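Local atomic coordinates of nitrate reductase (Ulva prolifera, PDB entry 5YLY), a protein that carries FAD in its cytochrome b5 reductase domain and probably uses NADH to reduce nitrate to nitrite, the first step of nitrate assimilation. Residues Gly151-His156 / Ser160-Ile165; Gln179-Ile184 / Val223-Thr228; Leu207-Leu212 / Pro234-Ser239; Ala273-Leu278 / Val287-Phe292. All blocks are in the same frame, centred on the assembly; numbering follows the deposited sequence.

Interaction 1. Residues Gly151-His156 / Ser160-Ile165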
# COMPACT_ATOMS: atom_id res chain seq x y z
N GLY A 151 4.97 -14.04 11.73
CA GLY A 151 4.59 -15.30 11.09
C GLY A 151 3.17 -15.75 11.33
O GLY A 151 2.91 -16.95 11.32
N HIS A 152 2.23 -14.81 11.52
CA HIS A 152 0.82 -15.15 11.76
C HIS A 152 -0.11 -14.07 11.27
O HIS A 152 0.20 -12.87 11.40
CB HIS A 152 0.57 -15.41 13.27
CG HIS A 152 -0.80 -15.97 13.59
ND1 HIS A 152 -1.87 -15.13 13.86
CD2 HIS A 152 -1.22 -17.25 13.66
CE1 HIS A 152 -2.91 -15.93 14.07
NE2 HIS A 152 -2.57 -17.21 13.97
N TYR A 153 -1.26 -14.49 10.75
CA TYR A 153 -2.28 -13.54 10.28
C TYR A 153 -3.69 -14.02 10.61
O TYR A 153 -3.94 -15.20 10.89
CB TYR A 153 -2.13 -13.23 8.76
CG TYR A 153 -2.60 -14.36 7.87
CD1 TYR A 153 -1.73 -15.40 7.52
CD2 TYR A 153 -3.91 -14.41 7.39
CE1 TYR A 153 -2.17 -16.47 6.74
CE2 TYR A 153 -4.35 -15.48 6.61
CZ TYR A 153 -3.48 -16.50 6.28
OH TYR A 153 -3.90 -17.54 5.48
N LYS A 154 -4.63 -13.08 10.52
CA LYS A 154 -6.06 -13.33 10.67
C LYS A 154 -6.67 -12.74 9.40
O LYS A 154 -6.24 -11.67 8.96
CB LYS A 154 -6.66 -12.58 11.88
CG LYS A 154 -6.13 -12.95 13.26
CD LYS A 154 -6.57 -11.90 14.26
CE LYS A 154 -6.31 -12.30 15.68
NZ LYS A 154 -6.63 -11.17 16.59
N ASN A 155 -7.61 -13.45 8.78
CA ASN A 155 -8.34 -12.97 7.60
C ASN A 155 -9.80 -13.25 7.91
O ASN A 155 -10.19 -14.42 7.98
CB ASN A 155 -7.91 -13.68 6.32
CG ASN A 155 -8.50 -13.03 5.09
OD1 ASN A 155 -8.65 -11.81 5.00
ND2 ASN A 155 -8.78 -13.83 4.09
N HIS A 156 -10.57 -12.18 8.20
CA HIS A 156 -11.95 -12.28 8.67
C HIS A 156 -11.93 -13.12 9.96
O HIS A 156 -11.27 -12.73 10.93
CB HIS A 156 -12.92 -12.83 7.59
CG HIS A 156 -13.07 -11.95 6.38
ND1 HIS A 156 -12.38 -12.21 5.21
CD2 HIS A 156 -13.84 -10.85 6.20
CE1 HIS A 156 -12.74 -11.26 4.36
NE2 HIS A 156 -13.61 -10.42 4.91
N SER A 160 -4.04 -18.17 10.73
CA SER A 160 -3.02 -19.11 10.25
C SER A 160 -1.61 -18.63 10.41
O SER A 160 -1.35 -17.43 10.40
CB SER A 160 -3.25 -19.47 8.78
OG SER A 160 -2.23 -20.35 8.32
N GLU A 161 -0.67 -19.60 10.49
CA GLU A 161 0.75 -19.29 10.50
C GLU A 161 1.14 -19.04 9.05
O GLU A 161 0.46 -19.51 8.12
CB GLU A 161 1.59 -20.45 11.08
CG GLU A 161 1.58 -20.52 12.60
CD GLU A 161 2.29 -21.75 13.15
OE1 GLU A 161 1.92 -22.88 12.77
OE2 GLU A 161 3.24 -21.57 13.96
N VAL A 162 2.19 -18.27 8.85
CA VAL A 162 2.64 -17.91 7.51
C VAL A 162 4.16 -17.83 7.55
O VAL A 162 4.72 -17.38 8.56
CB VAL A 162 1.92 -16.63 6.98
CG1 VAL A 162 2.20 -15.40 7.85
CG2 VAL A 162 2.25 -16.36 5.51
N LYS A 163 4.82 -18.31 6.50
CA LYS A 163 6.28 -18.31 6.38
C LYS A 163 6.75 -17.47 5.19
O LYS A 163 7.90 -16.98 5.19
CB LYS A 163 6.78 -19.74 6.15
CG LYS A 163 6.45 -20.72 7.28
CD LYS A 163 7.14 -22.07 7.08
CE LYS A 163 8.51 -22.15 7.73
NZ LYS A 163 9.25 -23.38 7.33
N ARG A 164 5.89 -17.37 4.16
CA ARG A 164 6.19 -16.66 2.91
C ARG A 164 5.00 -15.86 2.42
O ARG A 164 3.86 -16.35 2.45
CB ARG A 164 6.65 -17.65 1.84
CG ARG A 164 7.90 -18.47 2.22
CD ARG A 164 8.41 -19.36 1.10
NE ARG A 164 7.33 -20.03 0.39
CZ ARG A 164 7.49 -20.79 -0.69
NH1 ARG A 164 6.44 -21.33 -1.28
NH2 ARG A 164 8.70 -21.01 -1.19
N ILE A 165 5.25 -14.60 2.00
CA ILE A 165 4.16 -13.76 1.52
C ILE A 165 4.52 -13.19 0.17
O ILE A 165 5.50 -12.44 0.07
CB ILE A 165 3.77 -12.61 2.51
CG1 ILE A 165 3.39 -13.16 3.92
CG2 ILE A 165 2.64 -11.74 1.91
CD1 ILE A 165 3.06 -12.07 4.99
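Over one face of the His152 imidazole sits the carbonyl oxygen Ser160 O, 3.2 Å above the ring plane and displaced toward the rim, where CD2 is the ring atom closest to it. The Tyr153 phenol, on the other side of the sheet, meets Val162 at its edge: CD1 lies 3.9 Å from Val162 CB, and the two side chains cross at about a right angle. Further along the same ring, CE1 approaches Ser160 CB at 3.8 Å. Tyr153 CG stands between its backbone N and carbonyl carbon (chi1 74°), a turn that brings the ring back across the neighbouring strand instead of along its own.

The backbones hold this register. Tyr153 and Ser160 form an antiparallel hydrogen-bonded pair, with Tyr153 N to Ser160 O and Ser160 N to Tyr153 O both at 3.0 Å. His152 and Glu161 are the adjacent non-hydrogen-bonded pair, their CA atoms 4.3 Å apart. Val162, already past the end of strand 158-161, still donates from its backbone N to Gly151 O at 2.9 Å. Gly151 has a positive phi of 68°, which favours glycine, and a CB there would come tight against Val162 O.

His152 ND1 is hydrogen-bonded to Asp148 OD1, and Phe145 meets the Tyr153 ring, both from the preceding strand 145-149. The contact is that of a beta hairpin, strands 152-155 and 158-161, within a small three-stranded antiparallel sheet.

Interaction 2. Residues Gln179-Ile184 / Val223-Thr228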
# COMPACT_ATOMS: atom_id res chain seq x y z
N GLN A 179 3.44 -1.20 4.07
CA GLN A 179 3.17 -1.25 5.51
C GLN A 179 3.50 -2.68 6.07
O GLN A 179 4.16 -2.81 7.11
CB GLN A 179 1.68 -0.93 5.78
CG GLN A 179 1.31 -0.93 7.27
CD GLN A 179 -0.14 -1.24 7.44
OE1 GLN A 179 -0.57 -2.35 7.18
NE2 GLN A 179 -0.93 -0.24 7.81
N VAL A 180 3.06 -3.73 5.34
CA VAL A 180 3.31 -5.12 5.74
C VAL A 180 4.81 -5.44 5.64
O VAL A 180 5.38 -6.05 6.56
CB VAL A 180 2.41 -6.12 4.93
CG1 VAL A 180 2.72 -7.58 5.31
CG2 VAL A 180 0.93 -5.83 5.19
N MET A 181 5.46 -4.99 4.54
CA MET A 181 6.91 -5.22 4.36
C MET A 181 7.68 -4.62 5.52
O MET A 181 8.52 -5.28 6.10
CB MET A 181 7.40 -4.55 3.04
CG MET A 181 6.84 -5.22 1.81
SD MET A 181 7.27 -4.22 0.35
CE MET A 181 9.02 -4.65 0.22
N LYS A 182 7.38 -3.37 5.89
CA LYS A 182 8.09 -2.77 7.02
C LYS A 182 7.82 -3.48 8.35
O LYS A 182 8.75 -3.69 9.15
CB LYS A 182 7.73 -1.30 7.14
CG LYS A 182 8.38 -0.46 6.04
CD LYS A 182 7.78 0.94 6.07
CE LYS A 182 8.30 1.75 7.21
NZ LYS A 182 7.58 3.04 7.29
N ALA A 183 6.57 -3.88 8.59
CA ALA A 183 6.20 -4.56 9.85
C ALA A 183 6.98 -5.87 10.00
O ALA A 183 7.41 -6.21 11.11
CB ALA A 183 4.71 -4.85 9.86
N ILE A 184 7.24 -6.56 8.88
CA ILE A 184 7.96 -7.83 8.87
C ILE A 184 9.48 -7.62 8.95
O ILE A 184 10.16 -8.29 9.71
CB ILE A 184 7.58 -8.65 7.58
CG1 ILE A 184 6.11 -9.14 7.68
CG2 ILE A 184 8.53 -9.84 7.37
CD1 ILE A 184 5.62 -9.77 6.36
N VAL A 223 13.80 -10.55 1.19
CA VAL A 223 12.87 -9.93 0.23
C VAL A 223 13.49 -9.79 -1.14
O VAL A 223 14.72 -9.62 -1.26
CB VAL A 223 12.36 -8.56 0.81
CG1 VAL A 223 13.48 -7.53 0.95
CG2 VAL A 223 11.20 -7.98 -0.02
N LYS A 224 12.65 -9.91 -2.18
CA LYS A 224 13.00 -9.59 -3.57
C LYS A 224 11.89 -8.73 -4.12
O LYS A 224 10.71 -8.93 -3.78
CB LYS A 224 13.19 -10.82 -4.44
CG LYS A 224 14.46 -11.59 -4.10
CD LYS A 224 14.71 -12.72 -5.12
CE LYS A 224 15.83 -13.63 -4.66
NZ LYS A 224 17.12 -12.90 -4.54
N ILE A 225 12.26 -7.76 -4.96
CA ILE A 225 11.28 -6.87 -5.57
C ILE A 225 11.47 -6.91 -7.08
O ILE A 225 12.61 -6.80 -7.56
CB ILE A 225 11.36 -5.44 -4.99
CG1 ILE A 225 11.10 -5.42 -3.44
CG2 ILE A 225 10.37 -4.49 -5.70
CD1 ILE A 225 11.61 -4.26 -2.76
N HIS A 226 10.36 -7.09 -7.83
CA HIS A 226 10.41 -7.10 -9.29
C HIS A 226 9.38 -6.10 -9.77
O HIS A 226 8.32 -5.97 -9.15
CB HIS A 226 10.12 -8.48 -9.86
CG HIS A 226 10.53 -8.61 -11.29
ND1 HIS A 226 11.84 -8.92 -11.61
CD2 HIS A 226 9.84 -8.45 -12.44
CE1 HIS A 226 11.89 -9.01 -12.92
NE2 HIS A 226 10.73 -8.71 -13.47
N TYR A 227 9.70 -5.39 -10.85
CA TYR A 227 8.84 -4.36 -11.42
C TYR A 227 8.44 -4.70 -12.84
O TYR A 227 9.19 -5.37 -13.56
CB TYR A 227 9.59 -3.01 -11.47
CG TYR A 227 10.16 -2.55 -10.14
CD1 TYR A 227 9.39 -1.79 -9.26
CD2 TYR A 227 11.48 -2.82 -9.80
CE1 TYR A 227 9.92 -1.34 -8.06
CE2 TYR A 227 12.01 -2.39 -8.58
CZ TYR A 227 11.24 -1.64 -7.73
OH TYR A 227 11.75 -1.22 -6.53
N THR A 228 7.29 -4.17 -13.28
CA THR A 228 6.86 -4.20 -14.67
C THR A 228 6.25 -2.85 -15.00
O THR A 228 5.66 -2.21 -14.13
CB THR A 228 5.96 -5.39 -15.08
OG1 THR A 228 5.89 -5.42 -16.52
CG2 THR A 228 4.54 -5.31 -14.50
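Met181 sends its CG anti to the carbonyl carbon (chi1 -68°), continues extended through chi2, and bends at chi3 (75°), which carries the terminal CE to Val223 and Ile225 of the facing strand. On the strand, Val223 CG2 is anti to the backbone N, and Ile225 reaches out through CG1 with CD1 at its tip.

CE therefore touches two methyl groups at once: Val223 CG2 at 4.0 Å and Ile225 CD1, also at 4.0 Å. The Met181 chain runs at about a right angle to Val223 and obliquely to Ile225. Val223 and Ile225 are two positions apart in a strand, which puts both on the face turned toward the helix. No hydrogen bond joins the segments, and the nearest CA atoms, those of Met181 and Val223, are 8.6 Å apart. The meeting is thus one of side-chain ends, van der Waals in character, with only 84 Å² buried in all.

Other apolar groups complete this layer. Met181 also packs on Leu212 and Leu215 of helix 209-218 and on Met167 of strand 164-170, while Ile225 rests on Leu212 and on Leu196 of strand 193-200. Helix 174-185 thus lies beside helix 209-218, the two packing together against the parallel sheet that contains strand 223-229.

Interaction 3. Residues Leu207-Leu212 / Pro234-Ser239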
# COMPACT_ATOMS: atom_id res chain seq x y z
N LEU A 207 5.86 4.32 -7.17
CA LEU A 207 5.92 5.02 -5.90
C LEU A 207 7.01 4.41 -5.01
O LEU A 207 7.22 3.20 -5.04
CB LEU A 207 4.57 4.91 -5.14
CG LEU A 207 3.38 5.67 -5.72
CD1 LEU A 207 2.08 5.29 -4.98
CD2 LEU A 207 3.58 7.18 -5.63
N LEU A 208 7.66 5.25 -4.20
CA LEU A 208 8.62 4.86 -3.16
C LEU A 208 9.73 3.93 -3.67
O LEU A 208 10.19 3.04 -2.94
CB LEU A 208 7.85 4.20 -1.97
CG LEU A 208 6.83 5.10 -1.26
CD1 LEU A 208 5.81 4.27 -0.49
CD2 LEU A 208 7.54 6.11 -0.34
N ARG A 209 10.17 4.15 -4.92
CA ARG A 209 11.23 3.30 -5.49
C ARG A 209 12.53 3.33 -4.67
O ARG A 209 13.03 2.25 -4.37
CB ARG A 209 11.50 3.62 -6.96
CG ARG A 209 12.35 2.54 -7.62
CD ARG A 209 12.45 2.83 -9.09
NE ARG A 209 13.31 1.88 -9.78
CZ ARG A 209 13.64 2.01 -11.05
NH1 ARG A 209 13.19 3.04 -11.76
NH2 ARG A 209 14.42 1.11 -11.64
N PRO A 210 13.07 4.52 -4.25
CA PRO A 210 14.31 4.50 -3.43
C PRO A 210 14.12 3.69 -2.14
O PRO A 210 15.00 2.92 -1.77
CB PRO A 210 14.54 5.99 -3.14
CG PRO A 210 13.96 6.69 -4.36
CD PRO A 210 12.65 5.91 -4.52
N GLU A 211 12.96 3.83 -1.50
CA GLU A 211 12.63 3.13 -0.25
C GLU A 211 12.54 1.64 -0.46
O GLU A 211 13.07 0.88 0.35
CB GLU A 211 11.33 3.64 0.37
CG GLU A 211 11.45 5.05 0.92
CD GLU A 211 11.39 6.20 -0.08
OE1 GLU A 211 11.17 5.97 -1.29
OE2 GLU A 211 11.58 7.35 0.37
N LEU A 212 11.89 1.21 -1.56
CA LEU A 212 11.79 -0.21 -1.90
C LEU A 212 13.16 -0.78 -2.17
O LEU A 212 13.50 -1.85 -1.64
CB LEU A 212 10.87 -0.43 -3.10
CG LEU A 212 9.36 -0.18 -2.88
CD1 LEU A 212 8.62 -0.24 -4.22
CD2 LEU A 212 8.78 -1.18 -1.87
N PRO A 234 14.68 2.49 -22.92
CA PRO A 234 15.74 1.53 -23.27
C PRO A 234 16.61 0.99 -22.12
O PRO A 234 17.00 -0.18 -22.18
CB PRO A 234 16.59 2.29 -24.30
CG PRO A 234 15.66 3.29 -24.88
CD PRO A 234 14.81 3.73 -23.72
N GLY A 235 16.87 1.81 -21.10
CA GLY A 235 17.69 1.38 -19.97
C GLY A 235 16.95 0.74 -18.81
O GLY A 235 17.37 0.89 -17.65
N TRP A 236 15.85 0.00 -19.10
CA TRP A 236 14.99 -0.66 -18.10
C TRP A 236 15.43 -2.11 -17.86
O TRP A 236 15.46 -2.93 -18.79
CB TRP A 236 13.50 -0.54 -18.53
CG TRP A 236 12.50 -1.24 -17.65
CD1 TRP A 236 11.71 -2.30 -18.01
CD2 TRP A 236 12.09 -0.87 -16.33
NE1 TRP A 236 10.87 -2.64 -16.97
CE2 TRP A 236 11.07 -1.76 -15.93
CE3 TRP A 236 12.50 0.13 -15.43
CZ2 TRP A 236 10.46 -1.69 -14.67
CZ3 TRP A 236 11.89 0.19 -14.18
CH2 TRP A 236 10.88 -0.70 -13.82
N LYS A 237 15.80 -2.43 -16.61
CA LYS A 237 16.32 -3.76 -16.24
C LYS A 237 15.26 -4.75 -15.72
O LYS A 237 15.63 -5.81 -15.20
CB LYS A 237 17.48 -3.62 -15.22
CG LYS A 237 18.67 -2.79 -15.74
CD LYS A 237 20.04 -3.34 -15.34
CE LYS A 237 20.68 -4.14 -16.45
NZ LYS A 237 21.98 -4.70 -16.03
N TYR A 238 13.97 -4.43 -15.88
CA TYR A 238 12.92 -5.32 -15.38
C TYR A 238 11.93 -5.72 -16.48
O TYR A 238 12.26 -5.63 -17.66
CB TYR A 238 12.23 -4.72 -14.13
CG TYR A 238 13.15 -4.35 -13.00
CD1 TYR A 238 13.71 -3.08 -12.93
CD2 TYR A 238 13.38 -5.22 -11.94
CE1 TYR A 238 14.54 -2.71 -11.87
CE2 TYR A 238 14.21 -4.86 -10.87
CZ TYR A 238 14.79 -3.61 -10.84
OH TYR A 238 15.60 -3.25 -9.80
N SER A 239 10.72 -6.18 -16.10
CA SER A 239 9.73 -6.66 -17.07
C SER A 239 8.91 -5.57 -17.76
O SER A 239 8.82 -4.45 -17.27
CB SER A 239 8.80 -7.67 -16.41
OG SER A 239 9.53 -8.83 -16.05
O HOH W 1 15.34 -0.35 -9.44
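Arg209, in the first turn of helix 209-218, reaches Trp236 and Tyr238 in the loop between strands 223-229 and 239-240, at the surface of the parallel-sheet NAD-binding domain. Its side chain is extended, with CG anti to the backbone N (chi1 -167°), and NH2 comes near both rings, 3.7 Å from Trp236 CZ3 and 3.8 Å from Tyr238 CE1. The guanidinium plane is inclined 71° to each ring, which excludes parallel stacking. Arg209 NH1 is paired in a salt bridge with Glu203, and Arg209 also makes a cation-pi contact with Tyr227.

The closer packing lies within the loop. Tyr238 CB is 3.3 Å above the indole plane of Trp236, offset toward the rim, and Tyr238 in turn meets Tyr227 edge-to-face. Trp236 NE1 donates to Ser239 O at 2.8 Å with an N-H...O angle of 164°; the acceptor is near the indole plane, whereas NE1 stands well out of the carbonyl plane. Replacing Trp236 by an alanine would probably open a gap beside the guanidinium and leave Ser239 O without its indole donor.

Across the segments the contact is looser: 95 Å² is buried, no direct hydrogen bond is made, and none of the three touching residues is fully buried. A water spans the polar side, accepting from Arg209 NH2 at 2.8 Å and donating to Tyr238 OH at 2.9 Å.

Interaction 4. Residues Ala273-Leu278 / Val287-Phe292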
# COMPACT_ATOMS: atom_id res chain seq x y z
N ALA A 273 -5.44 -10.18 -14.57
CA ALA A 273 -4.01 -10.49 -14.70
C ALA A 273 -3.39 -11.24 -13.53
O ALA A 273 -2.39 -11.94 -13.73
CB ALA A 273 -3.22 -9.22 -14.98
N CYS A 274 -3.91 -11.06 -12.31
CA CYS A 274 -3.31 -11.64 -11.12
C CYS A 274 -3.90 -12.96 -10.69
O CYS A 274 -3.15 -13.93 -10.62
CB CYS A 274 -3.34 -10.64 -9.97
SG CYS A 274 -2.44 -9.12 -10.34
N HIS A 275 -5.18 -12.98 -10.26
CA HIS A 275 -5.82 -14.19 -9.76
C HIS A 275 -5.71 -15.38 -10.71
O HIS A 275 -5.39 -16.47 -10.23
CB HIS A 275 -7.28 -13.94 -9.34
CG HIS A 275 -7.39 -13.18 -8.06
ND1 HIS A 275 -7.05 -13.75 -6.86
CD2 HIS A 275 -7.82 -11.92 -7.84
CE1 HIS A 275 -7.27 -12.81 -5.95
NE2 HIS A 275 -7.74 -11.70 -6.50
N PRO A 276 -5.94 -15.23 -12.04
CA PRO A 276 -5.80 -16.40 -12.92
C PRO A 276 -4.42 -17.07 -12.86
O PRO A 276 -4.32 -18.30 -12.84
CB PRO A 276 -6.11 -15.83 -14.31
CG PRO A 276 -6.97 -14.64 -14.04
CD PRO A 276 -6.35 -14.04 -12.81
N ASN A 277 -3.37 -16.25 -12.81
CA ASN A 277 -1.98 -16.69 -12.76
C ASN A 277 -1.58 -17.24 -11.38
O ASN A 277 -0.88 -18.25 -11.32
CB ASN A 277 -1.06 -15.58 -13.26
CG ASN A 277 -1.25 -15.37 -14.75
OD1 ASN A 277 -1.24 -16.32 -15.53
ND2 ASN A 277 -1.54 -14.15 -15.17
N LEU A 278 -2.07 -16.63 -10.28
CA LEU A 278 -1.80 -17.16 -8.93
C LEU A 278 -2.52 -18.51 -8.78
O LEU A 278 -1.97 -19.45 -8.19
CB LEU A 278 -2.27 -16.19 -7.83
CG LEU A 278 -1.51 -14.88 -7.72
CD1 LEU A 278 -2.26 -13.89 -6.86
CD2 LEU A 278 -0.11 -15.08 -7.14
N VAL A 287 -8.79 -17.40 0.08
CA VAL A 287 -8.26 -18.27 1.13
C VAL A 287 -6.72 -18.08 1.20
O VAL A 287 -6.22 -17.69 2.26
CB VAL A 287 -8.76 -19.75 1.06
CG1 VAL A 287 -9.77 -19.98 -0.05
CG2 VAL A 287 -7.66 -20.81 1.11
N THR A 288 -5.99 -18.30 0.09
CA THR A 288 -4.53 -18.12 0.08
C THR A 288 -4.10 -16.93 -0.79
O THR A 288 -2.92 -16.59 -0.82
CB THR A 288 -3.76 -19.40 -0.25
OG1 THR A 288 -4.14 -19.86 -1.54
CG2 THR A 288 -3.93 -20.48 0.81
N SER A 289 -5.05 -16.33 -1.51
CA SER A 289 -4.89 -15.12 -2.33
C SER A 289 -5.89 -14.13 -1.73
O SER A 289 -7.10 -14.30 -1.91
CB SER A 289 -5.23 -15.40 -3.79
OG SER A 289 -4.13 -15.92 -4.53
N ILE A 290 -5.38 -13.13 -0.99
CA ILE A 290 -6.21 -12.18 -0.25
C ILE A 290 -6.06 -10.78 -0.82
O ILE A 290 -4.94 -10.30 -0.99
CB ILE A 290 -5.84 -12.26 1.28
CG1 ILE A 290 -6.14 -13.66 1.86
CG2 ILE A 290 -6.51 -11.14 2.12
CD1 ILE A 290 -5.25 -14.08 3.06
N GLU A 291 -7.20 -10.09 -1.07
CA GLU A 291 -7.14 -8.73 -1.57
C GLU A 291 -7.29 -7.75 -0.43
O GLU A 291 -8.09 -7.98 0.48
CB GLU A 291 -8.29 -8.45 -2.55
CG GLU A 291 -8.15 -9.16 -3.88
CD GLU A 291 -9.27 -8.85 -4.85
OE1 GLU A 291 -10.06 -7.91 -4.62
OE2 GLU A 291 -9.33 -9.56 -5.88
N PHE A 292 -6.57 -6.62 -0.52
CA PHE A 292 -6.74 -5.53 0.43
C PHE A 292 -7.93 -4.69 -0.07
O PHE A 292 -8.18 -4.68 -1.30
CB PHE A 292 -5.49 -4.66 0.51
CG PHE A 292 -4.36 -5.24 1.32
CD1 PHE A 292 -4.42 -5.25 2.70
CD2 PHE A 292 -3.19 -5.67 0.71
CE1 PHE A 292 -3.35 -5.72 3.46
CE2 PHE A 292 -2.12 -6.14 1.47
CZ PHE A 292 -2.21 -6.17 2.83
OXT PHE A 292 -8.61 -4.05 0.75
O HOH W 2 -5.62 -16.20 -7.08
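His275 NE2 donates to Glu291 OE2 at 2.7 Å, with a bent N-H...O angle of 143°. The carboxylate oxygen receives it on its anti lone pair, the one away from the other oxygen, and ring and carboxylate planes are 34° apart. His275 CG lies anti to the carbonyl carbon and beside the backbone N, a turn that brings the imidazole to the strand. Ser289 CB comes up to the edge of the same imidazole, 3.9 Å from ND1, while Ser289 OG lies 3.6 Å from Leu278 CD1. Water 2, in the imidazole plane, is 2.8 Å from ND1 and 3.0 Å from Ser289 OG, and donates to His275 O, so both ring nitrogens have polar partners.

These groups join the helix and last strand of a beta-alpha-beta unit, strand 259-264, helix 267-280 and strand 289-291. The helix and strand segments run nearly antiparallel, at 164°, with axes 10.4 Å apart. An alanine in place of His275 would probably leave Glu291 OE2 without this donor and deprive water 2 of its ring partner.

Farther out, Leu263 of strand 259-264 packs against both His275 and Leu278, and Phe283 and Lys285 of the connecting loop touch Ser289 and His275 respectively. Backbone bonds from Ile290 to Ser261 and Leu263 fix strand 289-291 beside strand 259-264.

Following the chain, interaction 1 closes first, across the short turn of a hairpin, and its second segment runs on into strand 164-170 of the parallel sheet. Helix 174-185 follows and opens interaction 2, which closes a much longer loop at strand 223-229; Ile165 and Ile184 touch where the two contacts meet. Interaction 3 crosses interaction 2, since 207-212 precedes 223-228 and 234-239 follows it, and Tyr227 and Ser239 join them through backbone. Interaction 4 closes last, in series with the others. Its Ile290 touches Tyr153 and Asn155 of the hairpin, and Phe292 reaches Val180, tying the C-terminal strand to the small sheet and helix 174-185.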